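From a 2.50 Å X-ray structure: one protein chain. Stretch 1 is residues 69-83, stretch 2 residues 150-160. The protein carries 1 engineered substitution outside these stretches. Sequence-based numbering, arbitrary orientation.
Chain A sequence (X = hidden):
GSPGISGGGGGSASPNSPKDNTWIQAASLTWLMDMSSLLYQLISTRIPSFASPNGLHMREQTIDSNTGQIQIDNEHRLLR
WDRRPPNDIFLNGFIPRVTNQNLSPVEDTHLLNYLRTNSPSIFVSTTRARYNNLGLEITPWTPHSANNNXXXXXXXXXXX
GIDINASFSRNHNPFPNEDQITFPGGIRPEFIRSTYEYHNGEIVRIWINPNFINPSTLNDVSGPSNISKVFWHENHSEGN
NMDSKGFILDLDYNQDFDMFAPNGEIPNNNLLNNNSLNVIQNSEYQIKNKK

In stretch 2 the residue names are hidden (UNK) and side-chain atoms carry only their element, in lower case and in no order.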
# COMPACT_ATOMS: atom_id res chain seq x y z
N GLN A 69 5.75 38.54 -32.14
CA GLN A 69 6.79 38.21 -31.18
C GLN A 69 6.86 38.99 -29.88
O GLN A 69 6.48 40.19 -29.78
CB GLN A 69 8.10 38.36 -31.91
CG GLN A 69 8.12 37.49 -33.15
CD GLN A 69 9.50 37.28 -33.69
OE1 GLN A 69 10.45 37.88 -33.22
NE2 GLN A 69 9.59 36.45 -34.73
N ILE A 70 7.37 38.31 -28.85
CA ILE A 70 7.51 38.89 -27.54
C ILE A 70 8.25 40.21 -27.65
O ILE A 70 9.31 40.32 -28.27
CB ILE A 70 8.25 37.89 -26.54
CG1 ILE A 70 7.54 36.53 -26.48
CG2 ILE A 70 8.34 38.43 -25.17
CD1 ILE A 70 6.09 36.64 -26.30
N GLN A 71 7.71 41.22 -26.99
CA GLN A 71 8.31 42.55 -26.93
C GLN A 71 9.44 42.50 -25.90
O GLN A 71 9.22 42.29 -24.69
CB GLN A 71 7.23 43.56 -26.48
CG GLN A 71 7.69 45.01 -26.50
CD GLN A 71 8.07 45.45 -27.88
OE1 GLN A 71 7.46 45.02 -28.86
NE2 GLN A 71 9.12 46.25 -27.98
N ILE A 72 10.66 42.70 -26.38
CA ILE A 72 11.82 42.65 -25.52
C ILE A 72 12.44 44.03 -25.37
O ILE A 72 13.26 44.44 -26.18
CB ILE A 72 12.86 41.61 -26.10
CG1 ILE A 72 12.23 40.21 -26.16
CG2 ILE A 72 14.17 41.60 -25.28
CD1 ILE A 72 12.98 39.26 -26.97
N ASP A 73 12.01 44.76 -24.34
CA ASP A 73 12.53 46.10 -24.04
C ASP A 73 12.50 46.31 -22.53
O ASP A 73 11.84 45.56 -21.82
CB ASP A 73 11.74 47.22 -24.78
CG ASP A 73 10.24 47.18 -24.54
OD1 ASP A 73 9.76 46.62 -23.53
OD2 ASP A 73 9.50 47.75 -25.37
N ASN A 74 13.24 47.31 -22.04
CA ASN A 74 13.31 47.59 -20.61
C ASN A 74 11.96 47.68 -19.94
O ASN A 74 11.78 47.27 -18.79
CB ASN A 74 14.07 48.89 -20.36
CG ASN A 74 15.55 48.77 -20.66
OD1 ASN A 74 16.05 47.69 -20.97
ND2 ASN A 74 16.26 49.88 -20.55
N GLU A 75 11.02 48.25 -20.66
CA GLU A 75 9.70 48.46 -20.11
C GLU A 75 8.92 47.17 -19.84
O GLU A 75 8.04 47.15 -18.99
CB GLU A 75 8.94 49.43 -21.06
CG GLU A 75 7.63 49.99 -20.52
CD GLU A 75 6.65 50.32 -21.64
OE1 GLU A 75 7.10 50.64 -22.77
OE2 GLU A 75 5.43 50.22 -21.38
N HIS A 76 9.28 46.08 -20.55
CA HIS A 76 8.63 44.78 -20.38
C HIS A 76 9.51 43.71 -19.72
O HIS A 76 9.12 42.55 -19.63
CB HIS A 76 8.05 44.27 -21.72
CG HIS A 76 6.95 45.14 -22.22
ND1 HIS A 76 7.18 46.22 -23.05
CD2 HIS A 76 5.62 45.15 -21.93
CE1 HIS A 76 6.03 46.84 -23.27
NE2 HIS A 76 5.08 46.22 -22.59
N ARG A 77 10.69 44.13 -19.27
CA ARG A 77 11.65 43.27 -18.62
C ARG A 77 11.20 42.96 -17.19
O ARG A 77 11.02 43.87 -16.33
CB ARG A 77 13.01 43.96 -18.59
CG ARG A 77 14.13 43.07 -18.07
CD ARG A 77 15.46 43.69 -18.39
NE ARG A 77 16.58 42.90 -17.88
CZ ARG A 77 17.27 43.19 -16.79
NH1 ARG A 77 16.97 44.27 -16.07
NH2 ARG A 77 18.28 42.41 -16.41
N LEU A 78 10.99 41.66 -16.94
CA LEU A 78 10.54 41.18 -15.63
C LEU A 78 11.64 40.39 -14.92
O LEU A 78 12.55 39.83 -15.56
CB LEU A 78 9.28 40.32 -15.78
CG LEU A 78 8.10 40.96 -16.50
CD1 LEU A 78 7.04 39.89 -16.78
CD2 LEU A 78 7.53 42.06 -15.58
N LEU A 79 11.55 40.36 -13.60
CA LEU A 79 12.53 39.66 -12.78
C LEU A 79 11.83 38.77 -11.77
O LEU A 79 10.74 39.07 -11.30
CB LEU A 79 13.39 40.67 -12.00
CG LEU A 79 14.13 41.77 -12.78
CD1 LEU A 79 14.75 42.72 -11.76
CD2 LEU A 79 15.21 41.15 -13.70
N ARG A 80 12.50 37.68 -11.42
CA ARG A 80 12.00 36.78 -10.40
C ARG A 80 13.14 36.23 -9.55
O ARG A 80 14.07 35.63 -10.07
CB ARG A 80 11.16 35.62 -10.96
CG ARG A 80 10.77 34.70 -9.86
CD ARG A 80 9.67 33.75 -10.21
NE ARG A 80 9.59 32.74 -9.18
CZ ARG A 80 8.66 32.67 -8.22
NH1 ARG A 80 7.66 33.53 -8.16
NH2 ARG A 80 8.74 31.69 -7.34
N TRP A 81 13.06 36.46 -8.25
CA TRP A 81 14.04 35.98 -7.29
C TRP A 81 13.59 34.57 -6.93
O TRP A 81 12.44 34.36 -6.56
CB TRP A 81 13.99 36.83 -6.02
CG TRP A 81 14.53 38.21 -6.26
CD1 TRP A 81 13.80 39.38 -6.49
CD2 TRP A 81 15.91 38.60 -6.25
NE1 TRP A 81 14.66 40.44 -6.65
CE2 TRP A 81 15.96 40.00 -6.52
CE3 TRP A 81 17.12 37.90 -6.10
CZ2 TRP A 81 17.17 40.71 -6.60
CZ3 TRP A 81 18.33 38.62 -6.16
CH2 TRP A 81 18.33 40.01 -6.39
N ASP A 82 14.51 33.61 -7.04
CA ASP A 82 14.16 32.22 -6.74
C ASP A 82 15.39 31.48 -6.22
O ASP A 82 16.52 31.72 -6.70
CB ASP A 82 13.60 31.52 -8.02
CG ASP A 82 12.59 30.41 -7.69
OD1 ASP A 82 12.99 29.41 -7.07
OD2 ASP A 82 11.39 30.52 -8.06
N ARG A 83 15.17 30.58 -5.26
CA ARG A 83 16.28 29.79 -4.70
C ARG A 83 16.61 28.57 -5.58
O ARG A 83 17.66 27.99 -5.41
CB ARG A 83 15.99 29.35 -3.24
CG ARG A 83 15.77 30.51 -2.21
CD ARG A 83 17.08 30.94 -1.59
NE ARG A 83 17.02 32.20 -0.83
CZ ARG A 83 18.11 32.80 -0.34
NH1 ARG A 83 19.27 32.22 -0.47
NH2 ARG A 83 18.04 33.95 0.28
N UNK A 150 22.73 31.22 -1.39
CA UNK A 150 22.58 31.23 -2.84
C UNK A 150 21.16 31.56 -3.31
O UNK A 150 20.20 30.88 -2.95
c UNK A 150 24.71 27.97 -3.28
c UNK A 150 22.84 29.80 -4.96
c UNK A 150 24.33 29.40 -2.91
c UNK A 150 22.94 29.82 -3.41
N UNK A 151 21.06 32.59 -4.14
CA UNK A 151 19.78 32.99 -4.69
C UNK A 151 19.99 33.38 -6.15
O UNK A 151 21.09 33.80 -6.57
c UNK A 151 19.11 34.13 -3.85
c UNK A 151 19.88 35.46 -3.99
c UNK A 151 17.63 34.27 -4.23
c UNK A 151 16.83 35.09 -3.28
N UNK A 152 18.94 33.20 -6.94
CA UNK A 152 18.98 33.52 -8.37
C UNK A 152 18.00 34.65 -8.69
O UNK A 152 16.93 34.75 -8.10
c UNK A 152 21.61 29.97 -9.64
c UNK A 152 20.39 29.21 -7.70
c UNK A 152 19.44 30.22 -7.92
c UNK A 152 21.47 29.10 -8.57
c UNK A 152 18.59 32.26 -9.18
o UNK A 152 22.41 28.09 -8.41
c UNK A 152 19.57 31.12 -8.99
c UNK A 152 20.68 30.97 -9.85
N UNK A 153 18.37 35.49 -9.64
CA UNK A 153 17.50 36.55 -10.11
C UNK A 153 17.29 36.28 -11.60
O UNK A 153 18.17 36.55 -12.42
c UNK A 153 17.08 39.09 -9.98
c UNK A 153 18.47 41.87 -11.88
n UNK A 153 18.19 40.68 -11.40
n UNK A 153 18.45 42.93 -11.10
n UNK A 153 18.77 41.99 -13.16
c UNK A 153 17.82 40.42 -10.03
c UNK A 153 18.13 37.93 -9.92
N UNK A 154 16.15 35.69 -11.93
CA UNK A 154 15.82 35.35 -13.30
C UNK A 154 15.26 36.54 -14.06
O UNK A 154 14.48 37.33 -13.50
c UNK A 154 16.63 30.81 -13.38
c UNK A 154 15.43 32.86 -12.88
c UNK A 154 16.63 30.46 -12.04
c UNK A 154 15.43 32.49 -11.50
c UNK A 154 14.82 34.17 -13.34
o UNK A 154 17.22 29.30 -11.68
c UNK A 154 16.03 31.27 -11.08
c UNK A 154 16.04 32.00 -13.79
N UNK A 155 15.65 36.63 -15.34
CA UNK A 155 15.22 37.66 -16.29
C UNK A 155 14.22 37.05 -17.25
O UNK A 155 14.50 36.06 -17.94
c UNK A 155 17.21 39.53 -19.05
c UNK A 155 16.06 39.27 -18.10
o UNK A 155 17.85 38.55 -19.50
o UNK A 155 17.51 40.71 -19.29
c UNK A 155 16.42 38.22 -17.05
N UNK A 156 13.04 37.65 -17.29
CA UNK A 156 11.93 37.14 -18.09
C UNK A 156 11.32 38.17 -19.07
O UNK A 156 11.23 39.37 -18.75
c UNK A 156 11.34 35.67 -16.09
c UNK A 156 10.80 36.71 -17.08
c UNK A 156 10.70 35.71 -14.73
c UNK A 156 9.51 36.27 -17.78
N UNK A 157 10.88 37.68 -20.22
CA UNK A 157 10.16 38.46 -21.26
C UNK A 157 9.10 37.47 -21.70
O UNK A 157 9.39 36.50 -22.36
c UNK A 157 11.84 41.21 -22.02
c UNK A 157 12.83 42.13 -21.71
c UNK A 157 14.42 40.33 -21.46
c UNK A 157 12.13 39.84 -22.08
c UNK A 157 13.43 39.42 -21.78
c UNK A 157 11.05 38.84 -22.44
c UNK A 157 14.11 41.70 -21.43
N UNK A 158 7.87 37.71 -21.27
CA UNK A 158 6.79 36.79 -21.54
C UNK A 158 5.55 37.55 -22.01
O UNK A 158 5.36 38.74 -21.70
c UNK A 158 6.44 36.03 -20.19
N UNK A 159 4.67 36.85 -22.70
CA UNK A 159 3.43 37.46 -23.13
C UNK A 159 2.48 37.47 -21.93
O UNK A 159 2.46 36.52 -21.13
c UNK A 159 2.89 36.44 -24.17
c UNK A 159 3.50 35.10 -23.76
c UNK A 159 4.88 35.51 -23.31
N UNK A 160 1.66 38.51 -21.84
CA UNK A 160 0.66 38.58 -20.80
C UNK A 160 1.08 39.02 -19.42
O UNK A 160 2.03 39.80 -19.23
O HOH W 1 7.67 40.62 -20.78
O HOH W 2 20.62 43.34 -14.66
O HOH W 3 19.54 28.26 -3.31

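Position 150 has four side-chain carbons, forked at the first, with one arm two carbons long: Ile 150. Its side chain comes no closer to stretch 1 than 5.3 Å, between Ile 150 CB and Arg 83 NH1, but its backbone O accepts a weak hydrogen bond from Arg 83 NH1 (3.0 Å, angle at H 129°), and water 3 donates to both Ile 150 O (2.7 Å) and Arg 83 O (2.8 Å).

Position 151 repeats the pattern, four carbons forked at the first. The end of the longer arm lies 4.0 Å from Trp 81 CE3 and over one face of the Arg 83 guanidinium, 3.8 Å from Arg 83 NE. This is Ile 151, and the terminal atom is CD1.

Position 152 carries one carbon, then a six-carbon ring bearing an oxygen, hence Tyr 152. The ring turns its edge to Asp 82 O and Arg 83 O. The backbone pairs with Asp 82 in both directions: Tyr 152 N to Asp 82 O is 2.8 Å, and Asp 82 N to Tyr 152 O is 2.9 Å.

At position 153 three carbons lead to a nitrogen and then to a carbon holding two more nitrogens, a guanidinium: Arg 153. Its CG stands 3.6 Å from the centroid of the Trp 81 six-membered ring, 8° off the normal, a CH-pi contact over the face. Beyond it, Leu 79 CD2 covers one face of the guanidinium, 3.7 Å from Arg 153 NH2.

Position 154 again shows one carbon and a six-carbon ring with an oxygen, so Tyr 154. Its CE2 lies 3.9 Å from Asp 82 CB, while its N donates to Arg 80 O (2.8 Å) and its O accepts from Arg 80 N (2.9 Å).

Position 155 has three carbons, the third carrying two oxygens, which defines Glu 155. Arg 77 NE meets its OE2 at 2.8 Å and 173°, a nearly linear hydrogen bond within a salt bridge.

Position 156, four carbons forked at the first, is Ile 156. Its CB is 4.1 Å from Leu 78 CB, and its N lies 2.8 Å from Leu 78 O in a hydrogen bond.

Position 157 is one carbon and a bare six-carbon ring: Phe 157. Ile 72 CG2 sits 3.8 Å from the Phe 157 ring centroid, 8° off the normal, and Arg 77 CA approaches CE1 of Phe 157 at 3.5 Å.

Position 158 has a single carbon, Ala 158; its N donates to water 1 (3.0 Å), which donates to His 76 O (2.7 Å). Position 159 closes three carbons onto its own N, giving Pro 159, whose CD touches Ile 70 CD1 at 3.4 Å. Position 160 has no side-chain atoms: Gly 160, with phi/psi of 80/-152°.

The contact works as an antiparallel ladder, its strand axes at 157°. Backbone hydrogen bonds set the register, Leu 79, Trp 81, Arg 153 and Glu 155 share one face, and Ile 70 and Ile 72 pack against Phe 157 beyond the paired strands.

Stretch 2 (150-160) IIYRYEIFAPG
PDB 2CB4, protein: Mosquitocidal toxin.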